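Local coordinates for pesticidal crystal protein Cry2Aa (Bacillus thuringiensis serovar kurstaki, PDB 1I5P) that binds midgut epithelial cells of dipteran and lepidopteran larvae and promotes their colloid-osmotic lysis as an insecticidal toxin, at residues 234-246 with 275-289. Numbering follows the deposited sequence.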
loop_
_atom_site.group_PDB
_atom_site.type_symbol
_atom_site.label_atom_id
_atom_site.label_comp_id
_atom_site.label_asym_id
_atom_site.label_seq_id
_atom_site.Cartn_x
_atom_site.Cartn_y
_atom_site.Cartn_z
ATOM N N LEU A 234 8.550 -19.076 -2.896
ATOM C CA LEU A 234 8.294 -19.062 -1.459
ATOM C C LEU A 234 7.509 -20.264 -0.937
ATOM O O LEU A 234 6.622 -20.805 -1.602
ATOM C CB LEU A 234 7.538 -17.795 -1.054
ATOM C CG LEU A 234 8.283 -16.466 -0.877
ATOM C CD1 LEU A 234 7.277 -15.376 -0.550
ATOM C CD2 LEU A 234 9.310 -16.586 0.232
ATOM N N ASN A 235 7.862 -20.668 0.274
ATOM C CA ASN A 235 7.196 -21.753 0.969
ATOM C C ASN A 235 7.564 -21.485 2.410
ATOM O O ASN A 235 8.554 -22.010 2.923
ATOM C CB ASN A 235 7.721 -23.124 0.541
ATOM C CG ASN A 235 6.878 -24.259 1.102
ATOM O OD1 ASN A 235 5.920 -24.017 1.835
ATOM N ND2 ASN A 235 7.227 -25.497 0.760
ATOM N N THR A 236 6.772 -20.641 3.058
ATOM C CA THR A 236 7.053 -20.274 4.429
ATOM C C THR A 236 5.782 -20.014 5.222
ATOM O O THR A 236 4.680 -19.991 4.673
ATOM C CB THR A 236 7.924 -19.011 4.449
ATOM O OG1 THR A 236 8.390 -18.764 5.781
ATOM C CG2 THR A 236 7.120 -17.815 3.946
ATOM N N ARG A 237 5.932 -19.816 6.523
ATOM C CA ARG A 237 4.774 -19.539 7.362
ATOM C C ARG A 237 4.173 -18.185 6.981
ATOM O O ARG A 237 4.847 -17.349 6.371
ATOM C CB ARG A 237 5.180 -19.549 8.830
ATOM C CG ARG A 237 5.782 -20.867 9.291
ATOM C CD ARG A 237 5.403 -21.113 10.734
ATOM N NE ARG A 237 6.529 -21.526 11.563
ATOM C CZ ARG A 237 6.611 -21.278 12.868
ATOM N NH1 ARG A 237 5.634 -20.616 13.479
ATOM N NH2 ARG A 237 7.663 -21.691 13.564
ATOM N N LEU A 238 2.911 -17.974 7.346
ATOM C CA LEU A 238 2.218 -16.729 7.014
ATOM C C LEU A 238 2.991 -15.478 7.399
ATOM O O LEU A 238 3.184 -14.577 6.579
ATOM C CB LEU A 238 0.839 -16.689 7.683
ATOM C CG LEU A 238 -0.038 -15.512 7.259
ATOM C CD1 LEU A 238 -0.230 -15.551 5.750
ATOM C CD2 LEU A 238 -1.386 -15.568 7.969
ATOM N N HIS A 239 3.432 -15.425 8.651
ATOM C CA HIS A 239 4.171 -14.273 9.133
ATOM C C HIS A 239 5.307 -13.894 8.181
ATOM O O HIS A 239 5.458 -12.728 7.810
ATOM C CB HIS A 239 4.738 -14.550 10.523
ATOM C CG HIS A 239 5.634 -13.465 11.026
ATOM N ND1 HIS A 239 5.157 -12.258 11.489
ATOM C CD2 HIS A 239 6.984 -13.375 11.066
ATOM C CE1 HIS A 239 6.173 -11.471 11.789
ATOM N NE2 HIS A 239 7.294 -12.125 11.540
ATOM N N ASP A 240 6.099 -14.884 7.778
ATOM C CA ASP A 240 7.229 -14.640 6.884
ATOM C C ASP A 240 6.826 -14.272 5.462
ATOM O O ASP A 240 7.489 -13.469 4.813
ATOM C CB ASP A 240 8.153 -15.856 6.875
ATOM C CG ASP A 240 8.918 -16.008 8.175
ATOM O OD1 ASP A 240 9.197 -17.161 8.574
ATOM O OD2 ASP A 240 9.246 -14.970 8.791
ATOM N N MET A 241 5.740 -14.854 4.973
ATOM C CA MET A 241 5.278 -14.528 3.633
ATOM C C MET A 241 4.854 -13.062 3.586
ATOM O O MET A 241 5.221 -12.330 2.669
ATOM C CB MET A 241 4.101 -15.421 3.233
ATOM C CG MET A 241 3.469 -15.028 1.909
ATOM S SD MET A 241 2.238 -16.199 1.368
ATOM C CE MET A 241 3.267 -17.356 0.493
ATOM N N LEU A 242 4.083 -12.636 4.581
ATOM C CA LEU A 242 3.619 -11.253 4.631
ATOM C C LEU A 242 4.768 -10.255 4.796
ATOM O O LEU A 242 4.765 -9.188 4.173
ATOM C CB LEU A 242 2.600 -11.078 5.766
ATOM C CG LEU A 242 1.348 -11.945 5.634
ATOM C CD1 LEU A 242 0.337 -11.581 6.726
ATOM C CD2 LEU A 242 0.736 -11.743 4.248
ATOM N N GLU A 243 5.748 -10.590 5.630
ATOM C CA GLU A 243 6.880 -9.691 5.842
ATOM C C GLU A 243 7.737 -9.574 4.588
ATOM O O GLU A 243 8.300 -8.515 4.306
ATOM C CB GLU A 243 7.751 -10.174 7.001
ATOM C CG GLU A 243 7.064 -10.177 8.351
ATOM C CD GLU A 243 7.984 -9.724 9.468
ATOM O OE1 GLU A 243 9.169 -10.116 9.463
ATOM O OE2 GLU A 243 7.522 -8.977 10.353
ATOM N N PHE A 244 7.853 -10.667 3.845
ATOM C CA PHE A 244 8.627 -10.635 2.620
ATOM C C PHE A 244 7.973 -9.609 1.702
ATOM O O PHE A 244 8.652 -8.804 1.070
ATOM C CB PHE A 244 8.623 -12.004 1.937
ATOM C CG PHE A 244 9.354 -12.028 0.619
ATOM C CD1 PHE A 244 10.744 -12.035 0.576
ATOM C CD2 PHE A 244 8.650 -12.019 -0.582
ATOM C CE1 PHE A 244 11.424 -12.040 -0.639
ATOM C CE2 PHE A 244 9.320 -12.023 -1.808
ATOM C CZ PHE A 244 10.712 -12.031 -1.835
ATOM N N ARG A 245 6.643 -9.647 1.634
ATOM C CA ARG A 245 5.891 -8.723 0.789
ATOM C C ARG A 245 6.020 -7.293 1.299
ATOM O O ARG A 245 6.274 -6.369 0.528
ATOM C CB ARG A 245 4.407 -9.110 0.747
ATOM C CG ARG A 245 3.523 -8.092 0.027
ATOM C CD ARG A 245 2.076 -8.551 -0.032
ATOM N NE ARG A 245 1.215 -7.548 -0.651
ATOM C CZ ARG A 245 0.913 -6.374 -0.102
ATOM N NH1 ARG A 245 1.397 -6.042 1.088
ATOM N NH2 ARG A 245 0.132 -5.524 -0.752
ATOM N N THR A 246 5.839 -7.124 2.603
ATOM C CA THR A 246 5.937 -5.810 3.214
ATOM C C THR A 246 7.293 -5.189 2.941
ATOM O O THR A 246 7.382 -4.032 2.520
ATOM C CB THR A 246 5.719 -5.889 4.733
ATOM O OG1 THR A 246 4.339 -6.178 4.992
ATOM C CG2 THR A 246 6.106 -4.583 5.407
ATOM N N LEU A 275 -0.421 -3.299 3.728
ATOM C CA LEU A 275 0.727 -3.967 4.327
ATOM C C LEU A 275 0.015 -4.902 5.296
ATOM O O LEU A 275 -0.756 -4.442 6.130
ATOM C CB LEU A 275 1.619 -2.987 5.103
ATOM C CG LEU A 275 2.392 -1.926 4.310
ATOM C CD1 LEU A 275 3.267 -1.132 5.262
ATOM C CD2 LEU A 275 3.243 -2.591 3.235
ATOM N N TYR A 276 0.237 -6.207 5.168
ATOM C CA TYR A 276 -0.418 -7.164 6.054
ATOM C C TYR A 276 0.534 -7.692 7.101
ATOM O O TYR A 276 1.685 -8.009 6.806
ATOM C CB TYR A 276 -0.976 -8.353 5.274
ATOM C CG TYR A 276 -1.763 -7.970 4.055
ATOM C CD1 TYR A 276 -1.145 -7.850 2.812
ATOM C CD2 TYR A 276 -3.131 -7.718 4.142
ATOM C CE1 TYR A 276 -1.879 -7.493 1.680
ATOM C CE2 TYR A 276 -3.869 -7.357 3.023
ATOM C CZ TYR A 276 -3.246 -7.247 1.800
ATOM O OH TYR A 276 -4.001 -6.899 0.702
ATOM N N ALA A 277 0.035 -7.794 8.326
ATOM C CA ALA A 277 0.838 -8.290 9.425
ATOM C C ALA A 277 0.126 -9.436 10.126
ATOM O O ALA A 277 -1.091 -9.398 10.314
ATOM C CB ALA A 277 1.113 -7.168 10.414
ATOM N N SER A 278 0.889 -10.461 10.484
ATOM C CA SER A 278 0.348 -11.601 11.211
ATOM C C SER A 278 1.344 -11.850 12.337
ATOM O O SER A 278 2.459 -11.326 12.308
ATOM C CB SER A 278 0.202 -12.840 10.308
ATOM O OG SER A 278 1.450 -13.442 10.007
ATOM N N GLY A 279 0.951 -12.643 13.325
ATOM C CA GLY A 279 1.835 -12.877 14.450
ATOM C C GLY A 279 2.950 -13.893 14.297
ATOM O O GLY A 279 2.873 -14.822 13.483
ATOM N N SER A 280 4.000 -13.690 15.087
ATOM C CA SER A 280 5.144 -14.587 15.133
ATOM C C SER A 280 4.831 -15.506 16.306
ATOM O O SER A 280 3.841 -15.300 17.007
ATOM C CB SER A 280 6.435 -13.818 15.428
ATOM O OG SER A 280 6.716 -12.876 14.408
ATOM N N GLY A 281 5.665 -16.511 16.533
ATOM C CA GLY A 281 5.404 -17.415 17.635
ATOM C C GLY A 281 5.325 -18.845 17.151
ATOM O O GLY A 281 5.253 -19.089 15.950
ATOM N N PRO A 282 5.321 -19.818 18.071
ATOM C CA PRO A 282 5.257 -21.235 17.707
ATOM C C PRO A 282 3.889 -21.806 17.310
ATOM O O PRO A 282 3.822 -22.920 16.794
ATOM C CB PRO A 282 5.811 -21.915 18.951
ATOM C CG PRO A 282 5.211 -21.074 20.035
ATOM C CD PRO A 282 5.497 -19.668 19.529
ATOM N N GLN A 283 2.803 -21.070 17.549
ATOM C CA GLN A 283 1.462 -21.567 17.211
ATOM C C GLN A 283 1.082 -21.511 15.731
ATOM O O GLN A 283 0.521 -22.467 15.189
ATOM C CB GLN A 283 0.398 -20.825 18.028
ATOM C CG GLN A 283 0.371 -21.210 19.490
ATOM C CD GLN A 283 -0.813 -20.628 20.229
ATOM O OE1 GLN A 283 -1.937 -20.636 19.729
ATOM N NE2 GLN A 283 -0.568 -20.126 21.434
ATOM N N GLN A 284 1.375 -20.394 15.078
ATOM C CA GLN A 284 1.049 -20.238 13.664
ATOM C C GLN A 284 2.065 -21.029 12.846
ATOM O O GLN A 284 3.081 -20.493 12.415
ATOM C CB GLN A 284 1.078 -18.754 13.300
ATOM C CG GLN A 284 0.206 -17.904 14.218
ATOM C CD GLN A 284 0.925 -17.435 15.477
ATOM O OE1 GLN A 284 1.897 -18.043 15.923
ATOM N NE2 GLN A 284 0.434 -16.347 16.063
ATOM N N THR A 285 1.762 -22.303 12.619
ATOM C CA THR A 285 2.669 -23.214 11.927
ATOM C C THR A 285 2.463 -23.518 10.449
ATOM O O THR A 285 3.402 -23.927 9.769
ATOM C CB THR A 285 2.688 -24.570 12.651
ATOM O OG1 THR A 285 1.337 -25.005 12.864
ATOM C CG2 THR A 285 3.390 -24.455 13.990
ATOM N N GLN A 286 1.254 -23.341 9.942
ATOM C CA GLN A 286 1.012 -23.664 8.546
ATOM C C GLN A 286 1.949 -22.939 7.586
ATOM O O GLN A 286 2.242 -21.757 7.748
ATOM C CB GLN A 286 -0.445 -23.385 8.188
ATOM C CG GLN A 286 -0.820 -23.793 6.780
ATOM C CD GLN A 286 -2.320 -23.838 6.573
ATOM O OE1 GLN A 286 -3.082 -23.248 7.336
ATOM N NE2 GLN A 286 -2.752 -24.532 5.531
ATOM N N SER A 287 2.425 -23.672 6.588
ATOM C CA SER A 287 3.332 -23.114 5.599
ATOM C C SER A 287 2.529 -22.847 4.332
ATOM O O SER A 287 1.617 -23.602 4.002
ATOM C CB SER A 287 4.472 -24.103 5.319
ATOM O OG SER A 287 5.515 -23.500 4.574
ATOM N N PHE A 288 2.850 -21.769 3.630
ATOM C CA PHE A 288 2.123 -21.438 2.407
ATOM C C PHE A 288 3.045 -21.192 1.227
ATOM O O PHE A 288 4.213 -20.825 1.396
ATOM C CB PHE A 288 1.256 -20.185 2.608
ATOM C CG PHE A 288 0.289 -20.284 3.755
ATOM C CD1 PHE A 288 0.659 -19.875 5.031
ATOM C CD2 PHE A 288 -0.990 -20.803 3.561
ATOM C CE1 PHE A 288 -0.227 -19.977 6.101
ATOM C CE2 PHE A 288 -1.885 -20.911 4.625
ATOM C CZ PHE A 288 -1.499 -20.497 5.897
ATOM N N THR A 289 2.497 -21.384 0.033
ATOM C CA THR A 289 3.219 -21.161 -1.208
ATOM C C THR A 289 2.484 -20.067 -1.981
ATOM O O THR A 289 1.372 -19.675 -1.614
ATOM C CB THR A 289 3.267 -22.441 -2.068
ATOM O OG1 THR A 289 1.933 -22.838 -2.410
ATOM C CG2 THR A 289 3.945 -23.567 -1.303
HETATM O O HOH W 1 1.485 -19.643 9.500
HETATM O O HOH W 2 3.708 -10.359 9.472
HETATM O O HOH W 3 3.041 -17.813 10.685
HETATM O O HOH W 4 2.488 -7.388 3.669
HETATM O O HOH W 5 4.378 -7.617 7.256
#
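Bends at chi2 (-147°) and chi3 (-133°) carry the Arg237 guanidinium into the loop 279-286, and His239, with CG anti to its backbone N, turns its ring to Ser278 and Ser280. The contact joins the helical-bundle domain of this three-domain delta-endotoxin to the start of its beta-prism domain. Arg237 is the N-cap residue of helix 238-259. Its NH1 alone grips two loop carbonyls: Gln284 O at 2.8 Å, tilted from the guanidinium plane, and Gly281 O at 2.9 Å, in that plane. Two waters also bind Gln284 O, one of them weakly, and take the N-H groups of Leu238 and His239 in the first turn of the helix. The His239 ring donates from ND1 to Ser278 O at 3.0 Å, close to the ring plane. Ser280 lies over one ring face, OG above the ring centre and CB in a CH-pi contact, while Glu243 CG lies on the opposite face. Leading into the helix, strand 235-237 forms a short antiparallel ribbon with strand 287-289, with Thr236 and Phe288 as its hydrogen-bonded pair. The Phe288 ring turns its edge to Leu238, whose CB is 3.8 Å from CE1. Farther along, Leu242 CD1 packs on Tyr276 CB. The Arg245 guanidinium lays one face over the edge of the Tyr276 ring, the planes 62° apart, and NH1 also binds Asn274 O. One water ties Arg245 NH1, Leu242 O and Thr246 OG1 to Tyr276 N. Beside the Thr236-Phe288 pair, Ser287 OG donates to Asn235 OD1 at 2.8 Å from above the amide plane.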